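Local coordinates for hypothetical protein VC0802 (Vibrio cholerae, PDB 1ZVP), which is of unknown function but is built from two ACT domains, a fold that often binds small regulatory ligands, and has been suggested to act in transport, at residues Lys6-Glu9 with Leu10-Ser14; Thr93-Glu97 with His98-Ala102; Val104-Tyr108 with Tyr109-Ile113. All coordinates share one frame; numbering follows the deposited sequence.

Interaction 1. Residues Lys6-Glu9 with Leu10-Ser14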
loop_
_atom_site.group_PDB
_atom_site.type_symbol
_atom_site.label_atom_id
_atom_site.label_comp_id
_atom_site.label_asym_id
_atom_site.label_seq_id
_atom_site.Cartn_x
_atom_site.Cartn_y
_atom_site.Cartn_z
ATOM N N LYS D 6 -9.881 14.198 14.170
ATOM C CA LYS D 6 -10.521 13.776 12.925
ATOM C C LYS D 6 -10.134 12.336 12.566
ATOM O O LYS D 6 -10.947 11.584 12.020
ATOM C CB LYS D 6 -10.222 14.769 11.786
ATOM C CG LYS D 6 -10.912 16.152 11.955
ATOM C CD LYS D 6 -10.795 17.047 10.702
ATOM C CE LYS D 6 -9.342 17.500 10.407
ATOM N NZ LYS D 6 -8.991 18.892 10.840
ATOM N N SER D 7 -8.897 11.963 12.899
ATOM C CA SER D 7 -8.424 10.580 12.804
ATOM C C SER D 7 -9.214 9.636 13.720
ATOM O O SER D 7 -9.566 8.531 13.316
ATOM C CB SER D 7 -6.932 10.498 13.135
ATOM O OG SER D 7 -6.155 11.267 12.230
ATOM N N LEU D 8 -9.492 10.084 14.943
ATOM C CA LEU D 8 -10.235 9.302 15.920
ATOM C C LEU D 8 -11.643 9.036 15.409
ATOM O O LEU D 8 -12.155 7.924 15.526
ATOM C CB LEU D 8 -10.247 10.031 17.278
ATOM C CG LEU D 8 -10.733 9.452 18.629
ATOM C CD1 LEU D 8 -12.039 10.084 19.121
ATOM C CD2 LEU D 8 -10.799 7.922 18.657
ATOM N N GLU D 9 -12.255 10.057 14.814
ATOM C CA GLU D 9 -13.589 9.939 14.237
ATOM C C GLU D 9 -13.651 8.934 13.090
ATOM O O GLU D 9 -14.686 8.319 12.865
ATOM C CB GLU D 9 -14.089 11.310 13.788
ATOM C CG GLU D 9 -14.636 12.155 14.933
ATOM C CD GLU D 9 -14.492 13.653 14.714
ATOM O OE1 GLU D 9 -14.764 14.417 15.664
ATOM O OE2 GLU D 9 -14.100 14.079 13.604
ATOM N N LEU D 10 -12.535 8.775 12.380
ATOM C CA LEU D 10 -12.399 7.790 11.305
ATOM C C LEU D 10 -12.162 6.358 11.805
ATOM O O LEU D 10 -12.680 5.406 11.224
ATOM C CB LEU D 10 -11.284 8.205 10.340
ATOM C CG LEU D 10 -11.714 8.823 9.010
ATOM C CD1 LEU D 10 -10.503 9.254 8.223
ATOM C CD2 LEU D 10 -12.556 7.828 8.206
ATOM N N LEU D 11 -11.374 6.226 12.873
ATOM C CA LEU D 11 -11.151 4.963 13.574
ATOM C C LEU D 11 -12.441 4.364 14.106
ATOM O O LEU D 11 -12.601 3.148 14.120
ATOM C CB LEU D 11 -10.221 5.202 14.757
ATOM C CG LEU D 11 -9.205 4.158 15.220
ATOM C CD1 LEU D 11 -9.125 4.241 16.711
ATOM C CD2 LEU D 11 -9.517 2.736 14.800
ATOM N N LEU D 12 -13.353 5.223 14.549
ATOM C CA LEU D 12 -14.625 4.810 15.142
ATOM C C LEU D 12 -15.678 4.429 14.100
ATOM O O LEU D 12 -16.855 4.260 14.426
ATOM C CB LEU D 12 -15.160 5.924 16.042
ATOM C CG LEU D 12 -14.776 6.042 17.520
ATOM C CD1 LEU D 12 -13.395 5.537 17.826
ATOM C CD2 LEU D 12 -14.920 7.478 17.975
ATOM N N GLN D 13 -15.250 4.285 12.851
ATOM C CA GLN D 13 -16.148 3.939 11.755
ATOM C C GLN D 13 -15.786 2.623 11.099
ATOM O O GLN D 13 -14.643 2.193 11.155
ATOM C CB GLN D 13 -16.098 5.019 10.697
ATOM C CG GLN D 13 -16.779 6.293 11.099
ATOM C CD GLN D 13 -16.807 7.272 9.952
ATOM O OE1 GLN D 13 -17.570 7.096 8.991
ATOM N NE2 GLN D 13 -15.974 8.314 10.033
ATOM N N SER D 14 -16.770 1.999 10.464
ATOM C CA SER D 14 -16.561 0.806 9.659
ATOM C C SER D 14 -15.763 1.168 8.408
ATOM O O SER D 14 -15.937 2.263 7.845
ATOM C CB SER D 14 -17.912 0.193 9.277
ATOM O OG SER D 14 -17.755 -0.983 8.503
#
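K6 reaches L10 through its backbone at the C-terminal end of helix 3-11, the first helix of the chain: K6 O accepts L10 N at 3.2 Å in an i to i+4 helical bond, somewhat bent, and the L10 side chain packs on L87 and A90 of helix 87-96. S7 comes next, and its O is shared by two amides, L11 N at 3.0 Å with a straight N-H and, weakly, L10 N, a split between i+4 and i+3 spacing near the point where the helix gives out. The S7 hydroxyl turns back to S3 O, and its residue packs on A96 of the second subunit. L8 adds the closer apolar contact. With CG anti to the backbone N (chi1 -170°), its two methyls lie against those of L12 one turn on, the branches crossing obliquely: L8 CD2 to L12 CD1 is 3.6 Å and L8 CD1 to L12 CD2 is 4.1 Å. L8 O takes L12 N at 3.1 Å, and the L12 methyls curl back over the same carbonyl. L12 is the first residue to leave helical backbone angles, and its side chain also touches A131 near the C terminus. E9, last of the segment, offers its carbonyl to a side chain instead of a backbone amide. The extended chain of Q13 folds back along the helix end and delivers NE2 to E9 O at 3.1 Å, the carbonyl oxygen lying close to the Q13 amide plane while NE2 sits above the plane of the E9 carbonyl.

Interaction 2. Residues Thr93-Glu97 with His98-Ala102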
loop_
_atom_site.group_PDB
_atom_site.type_symbol
_atom_site.label_atom_id
_atom_site.label_comp_id
_atom_site.label_asym_id
_atom_site.label_seq_id
_atom_site.Cartn_x
_atom_site.Cartn_y
_atom_site.Cartn_z
ATOM N N THR D 93 -4.708 0.737 12.156
ATOM C CA THR D 93 -4.940 0.640 13.603
ATOM C C THR D 93 -5.956 -0.437 13.986
ATOM O O THR D 93 -5.729 -1.173 14.952
ATOM C CB THR D 93 -5.391 1.991 14.208
ATOM O OG1 THR D 93 -4.360 2.948 14.022
ATOM C CG2 THR D 93 -5.661 1.876 15.702
ATOM N N LYS D 94 -7.073 -0.514 13.256
ATOM C CA LYS D 94 -8.102 -1.515 13.524
ATOM C C LYS D 94 -7.546 -2.933 13.401
ATOM O O LYS D 94 -7.899 -3.818 14.188
ATOM C CB LYS D 94 -9.255 -1.372 12.547
ATOM C CG LYS D 94 -10.122 -0.181 12.757
ATOM C CD LYS D 94 -11.028 -0.034 11.556
ATOM C CE LYS D 94 -12.175 0.867 11.860
ATOM N NZ LYS D 94 -13.258 0.165 12.589
ATOM N N LEU D 95 -6.704 -3.136 12.391
ATOM C CA LEU D 95 -6.031 -4.407 12.163
ATOM C C LEU D 95 -4.979 -4.719 13.235
ATOM O O LEU D 95 -4.935 -5.837 13.738
ATOM C CB LEU D 95 -5.395 -4.416 10.770
ATOM C CG LEU D 95 -5.966 -5.135 9.550
ATOM C CD1 LEU D 95 -7.363 -5.646 9.758
ATOM C CD2 LEU D 95 -5.904 -4.223 8.351
ATOM N N ALA D 96 -4.135 -3.743 13.573
ATOM C CA ALA D 96 -3.102 -3.924 14.589
ATOM C C ALA D 96 -3.680 -4.254 15.959
ATOM O O ALA D 96 -3.104 -5.042 16.697
ATOM C CB ALA D 96 -2.199 -2.696 14.670
ATOM N N GLU D 97 -4.820 -3.657 16.295
ATOM C CA GLU D 97 -5.504 -3.941 17.552
ATOM C C GLU D 97 -5.881 -5.403 17.734
ATOM O O GLU D 97 -6.113 -5.851 18.859
ATOM C CB GLU D 97 -6.775 -3.110 17.669
ATOM C CG GLU D 97 -6.559 -1.728 18.197
ATOM C CD GLU D 97 -7.859 -0.964 18.316
ATOM O OE1 GLU D 97 -8.550 -1.106 19.353
ATOM O OE2 GLU D 97 -8.185 -0.214 17.366
ATOM N N HIS D 98 -5.979 -6.135 16.629
ATOM C CA HIS D 98 -6.279 -7.565 16.669
ATOM C C HIS D 98 -5.097 -8.457 16.302
ATOM O O HIS D 98 -5.261 -9.659 16.095
ATOM C CB HIS D 98 -7.492 -7.866 15.805
ATOM C CG HIS D 98 -8.741 -7.256 16.337
ATOM N ND1 HIS D 98 -9.134 -5.975 16.021
ATOM C CD2 HIS D 98 -9.657 -7.727 17.211
ATOM C CE1 HIS D 98 -10.257 -5.693 16.653
ATOM N NE2 HIS D 98 -10.596 -6.739 17.381
ATOM N N GLY D 99 -3.910 -7.857 16.253
ATOM C CA GLY D 99 -2.678 -8.572 15.991
ATOM C C GLY D 99 -2.541 -9.041 14.564
ATOM O O GLY D 99 -1.935 -10.079 14.315
ATOM N N ILE D 100 -3.097 -8.267 13.634
ATOM C CA ILE D 100 -3.085 -8.588 12.205
ATOM C C ILE D 100 -2.175 -7.640 11.415
ATOM O O ILE D 100 -2.374 -6.419 11.408
ATOM C CB ILE D 100 -4.517 -8.580 11.612
ATOM C CG1 ILE D 100 -5.400 -9.579 12.353
ATOM C CG2 ILE D 100 -4.482 -8.887 10.115
ATOM C CD1 ILE D 100 -6.864 -9.317 12.255
ATOM N N SER D 101 -1.162 -8.200 10.760
ATOM C CA SER D 101 -0.324 -7.410 9.876
ATOM C C SER D 101 -0.931 -7.268 8.489
ATOM O O SER D 101 -1.476 -8.214 7.927
ATOM C CB SER D 101 1.094 -7.951 9.812
ATOM O OG SER D 101 1.940 -7.157 10.628
ATOM N N ALA D 102 -0.847 -6.058 7.956
ATOM C CA ALA D 102 -1.456 -5.724 6.684
ATOM C C ALA D 102 -0.411 -5.318 5.653
ATOM O O ALA D 102 0.489 -4.515 5.943
ATOM C CB ALA D 102 -2.453 -4.587 6.883
#
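A Schellman motif ends helix 87-96, with G99 as its C-prime residue at positive phi (72°). Its two defining bonds run from I100 N to L95 O at 3.0 Å and from G99 N to A96 O at 3.0 Å, the latter closing a type I turn over A96 to G99. L95 O is gripped twice, since H98 N also reaches it, and the two amides come from opposite faces of the carbonyl plane. H98 adds a side-chain bond to this backbone cap. Its CG lies beside its own backbone N (chi1 -66°), which swings the imidazole back along the helix and brings ND1 to K94 O at 3.1 Å. The N-H is almost straight (170°), the oxygen lies in the ring plane, and ND1 approaches nearly along the C=O axis; E97 O stands over one ring face. Beneath the turn, L95 meets the departing chain: its CG lies 4.1 Å from I100 CG2, and its CD2 rests 3.8 Å from A102 CB. L95 also packs on A123 and L127 of helix 120-127, whereas the ammonium of K94 leads away to E129 O. The bond to K94 O requires ND1 of H98 to carry a proton, so this edge of the ring acts as a donor, and the carbonyls of three successive residues, K94, L95 and A96, are all satisfied where the helix stops.

Interaction 3. Residues Val104-Tyr108 with Tyr109-Ile113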
loop_
_atom_site.group_PDB
_atom_site.type_symbol
_atom_site.label_atom_id
_atom_site.label_comp_id
_atom_site.label_asym_id
_atom_site.label_seq_id
_atom_site.Cartn_x
_atom_site.Cartn_y
_atom_site.Cartn_z
ATOM N N VAL D 104 -0.694 -3.322 2.512
ATOM C CA VAL D 104 -1.634 -2.401 1.912
ATOM C C VAL D 104 -1.181 -2.065 0.501
ATOM O O VAL D 104 -0.011 -1.745 0.297
ATOM C CB VAL D 104 -1.647 -1.095 2.736
ATOM C CG1 VAL D 104 -2.525 -0.029 2.096
ATOM C CG2 VAL D 104 -2.023 -1.371 4.186
ATOM N N ILE D 105 -2.085 -2.155 -0.479
ATOM C CA ILE D 105 -1.847 -1.491 -1.762
ATOM C C ILE D 105 -2.958 -0.490 -2.043
ATOM O O ILE D 105 -4.119 -0.866 -2.181
ATOM C CB ILE D 105 -1.638 -2.467 -2.953
ATOM C CG1 ILE D 105 -0.591 -3.531 -2.593
ATOM C CG2 ILE D 105 -1.236 -1.685 -4.215
ATOM C CD1 ILE D 105 -0.223 -4.476 -3.711
ATOM N N ALA D 106 -2.600 0.792 -2.088
ATOM C CA ALA D 106 -3.545 1.851 -2.445
ATOM C C ALA D 106 -3.801 1.815 -3.946
ATOM O O ALA D 106 -2.867 1.948 -4.750
ATOM C CB ALA D 106 -3.026 3.225 -2.021
ATOM N N GLY D 107 -5.059 1.598 -4.322
ATOM C CA GLY D 107 -5.466 1.670 -5.722
ATOM C C GLY D 107 -5.994 3.067 -5.970
ATOM O O GLY D 107 -6.112 3.863 -5.031
ATOM N N TYR D 108 -6.304 3.376 -7.225
ATOM C CA TYR D 108 -6.876 4.676 -7.561
ATOM C C TYR D 108 -8.198 4.935 -6.824
ATOM O O TYR D 108 -8.402 6.032 -6.279
ATOM C CB TYR D 108 -7.090 4.787 -9.062
ATOM C CG TYR D 108 -7.540 6.152 -9.494
ATOM C CD1 TYR D 108 -6.612 7.099 -9.905
ATOM C CD2 TYR D 108 -8.890 6.505 -9.485
ATOM C CE1 TYR D 108 -7.004 8.365 -10.300
ATOM C CE2 TYR D 108 -9.303 7.775 -9.880
ATOM C CZ TYR D 108 -8.346 8.700 -10.290
ATOM O OH TYR D 108 -8.706 9.966 -10.696
ATOM N N TYR D 109 -9.076 3.922 -6.811
ATOM C CA TYR D 109 -10.399 4.000 -6.169
ATOM C C TYR D 109 -10.452 3.568 -4.717
ATOM O O TYR D 109 -11.050 4.261 -3.897
ATOM C CB TYR D 109 -11.451 3.241 -6.974
ATOM C CG TYR D 109 -11.744 3.908 -8.281
ATOM C CD1 TYR D 109 -12.425 5.118 -8.320
ATOM C CD2 TYR D 109 -11.306 3.353 -9.480
ATOM C CE1 TYR D 109 -12.686 5.752 -9.518
ATOM C CE2 TYR D 109 -11.557 3.975 -10.682
ATOM C CZ TYR D 109 -12.257 5.175 -10.696
ATOM O OH TYR D 109 -12.515 5.809 -11.887
ATOM N N HIS D 110 -9.844 2.433 -4.390
ATOM C CA HIS D 110 -9.923 1.929 -3.025
ATOM C C HIS D 110 -8.595 1.413 -2.516
ATOM O O HIS D 110 -7.712 1.090 -3.293
ATOM C CB HIS D 110 -10.943 0.794 -2.925
ATOM C CG HIS D 110 -12.342 1.185 -3.288
ATOM N ND1 HIS D 110 -12.901 0.896 -4.516
ATOM C CD2 HIS D 110 -13.297 1.837 -2.581
ATOM C CE1 HIS D 110 -14.139 1.352 -4.548
ATOM N NE2 HIS D 110 -14.405 1.926 -3.387
ATOM N N ASP D 111 -8.475 1.317 -1.199
ATOM C CA ASP D 111 -7.368 0.600 -0.587
ATOM C C ASP D 111 -7.640 -0.891 -0.602
ATOM O O ASP D 111 -8.764 -1.338 -0.364
ATOM C CB ASP D 111 -7.145 1.064 0.845
ATOM C CG ASP D 111 -6.609 2.465 0.914
ATOM O OD1 ASP D 111 -5.473 2.694 0.436
ATOM O OD2 ASP D 111 -7.320 3.345 1.452
ATOM N N HIS D 112 -6.593 -1.651 -0.878
ATOM C CA HIS D 112 -6.663 -3.101 -0.909
ATOM C C HIS D 112 -5.657 -3.642 0.093
ATOM O O HIS D 112 -4.505 -3.213 0.131
ATOM C CB HIS D 112 -6.367 -3.613 -2.321
ATOM C CG HIS D 112 -7.138 -2.898 -3.389
ATOM N ND1 HIS D 112 -8.425 -3.249 -3.741
ATOM C CD2 HIS D 112 -6.813 -1.837 -4.164
ATOM C CE1 HIS D 112 -8.854 -2.441 -4.695
ATOM N NE2 HIS D 112 -7.896 -1.575 -4.968
ATOM N N ILE D 113 -6.106 -4.568 0.924
ATOM C CA ILE D 113 -5.288 -5.048 2.016
ATOM C C ILE D 113 -5.073 -6.539 1.848
ATOM O O ILE D 113 -6.030 -7.288 1.678
ATOM C CB ILE D 113 -5.956 -4.735 3.374
ATOM C CG1 ILE D 113 -6.243 -3.237 3.484
ATOM C CG2 ILE D 113 -5.085 -5.180 4.541
ATOM C CD1 ILE D 113 -7.282 -2.932 4.491
#
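Y108 has CG anti to its backbone N (chi1 -174°) and Y109 has CG beside its own N (chi1 -69°), and these two different rotations bring two consecutive tyrosine rings together at the end of a hairpin. The pair is edge-to-face, with centroids 5.0 Å apart and planes at 72°. Y108 supplies the edge: its CD2 stands over the centre of the Y109 ring, 3.8 Å from Y109 CZ. Behind them strands 103-106 and 111-116 run antiparallel. I105 and H112 form a hydrogen-bonded pair, I105 N to H112 O at 2.7 Å and H112 N to I105 O at 2.9 Å, and G107 N adds a further bond to H110 O at 2.9 Å. On one face of the sheet, D111 OD1 lies 3.5 Å from the methyl CB of A106. On the other, the H112 imidazole presents its edge to I105 O and to the amide of G107. Both ring nitrogens of H112 are engaged, ND1 by T75 OG1 and NE2 by E47 of the second subunit, whose F45 stacks on the ring; the carboxylate of that same E47 also takes the amides of Y109 and H110. The arrangement is a beta hairpin of an ACT-type domain, whose strand 103-106 is the outermost of its sheet within the chain and bonds through V104 and A106 to the second subunit, which also clasps the turn.

From the N terminus, the three contacts follow in series, none nested in or crossing another. Interaction 1 closes the end of helix 3-11, interaction 2 the end of helix 87-96, and interaction 3 the turn joining strands 103-106 and 111-116. Although far apart in sequence, interactions 1 and 2 touch: L11 packs on T93, and a weak hydrogen bond runs from K94 NZ to Q13 O (2.8 Å), tying the first helix and the loop after it to helix 87-96. Between interactions 2 and 3, I113 CG2 lies 3.6 Å from A102 CB and 4.0 Å from L95 CD2, so strand 111-116 meets both the last turn of helix 87-96 and the loop after it. Interactions 1 and 3 stay about 10 Å apart at their nearest atoms.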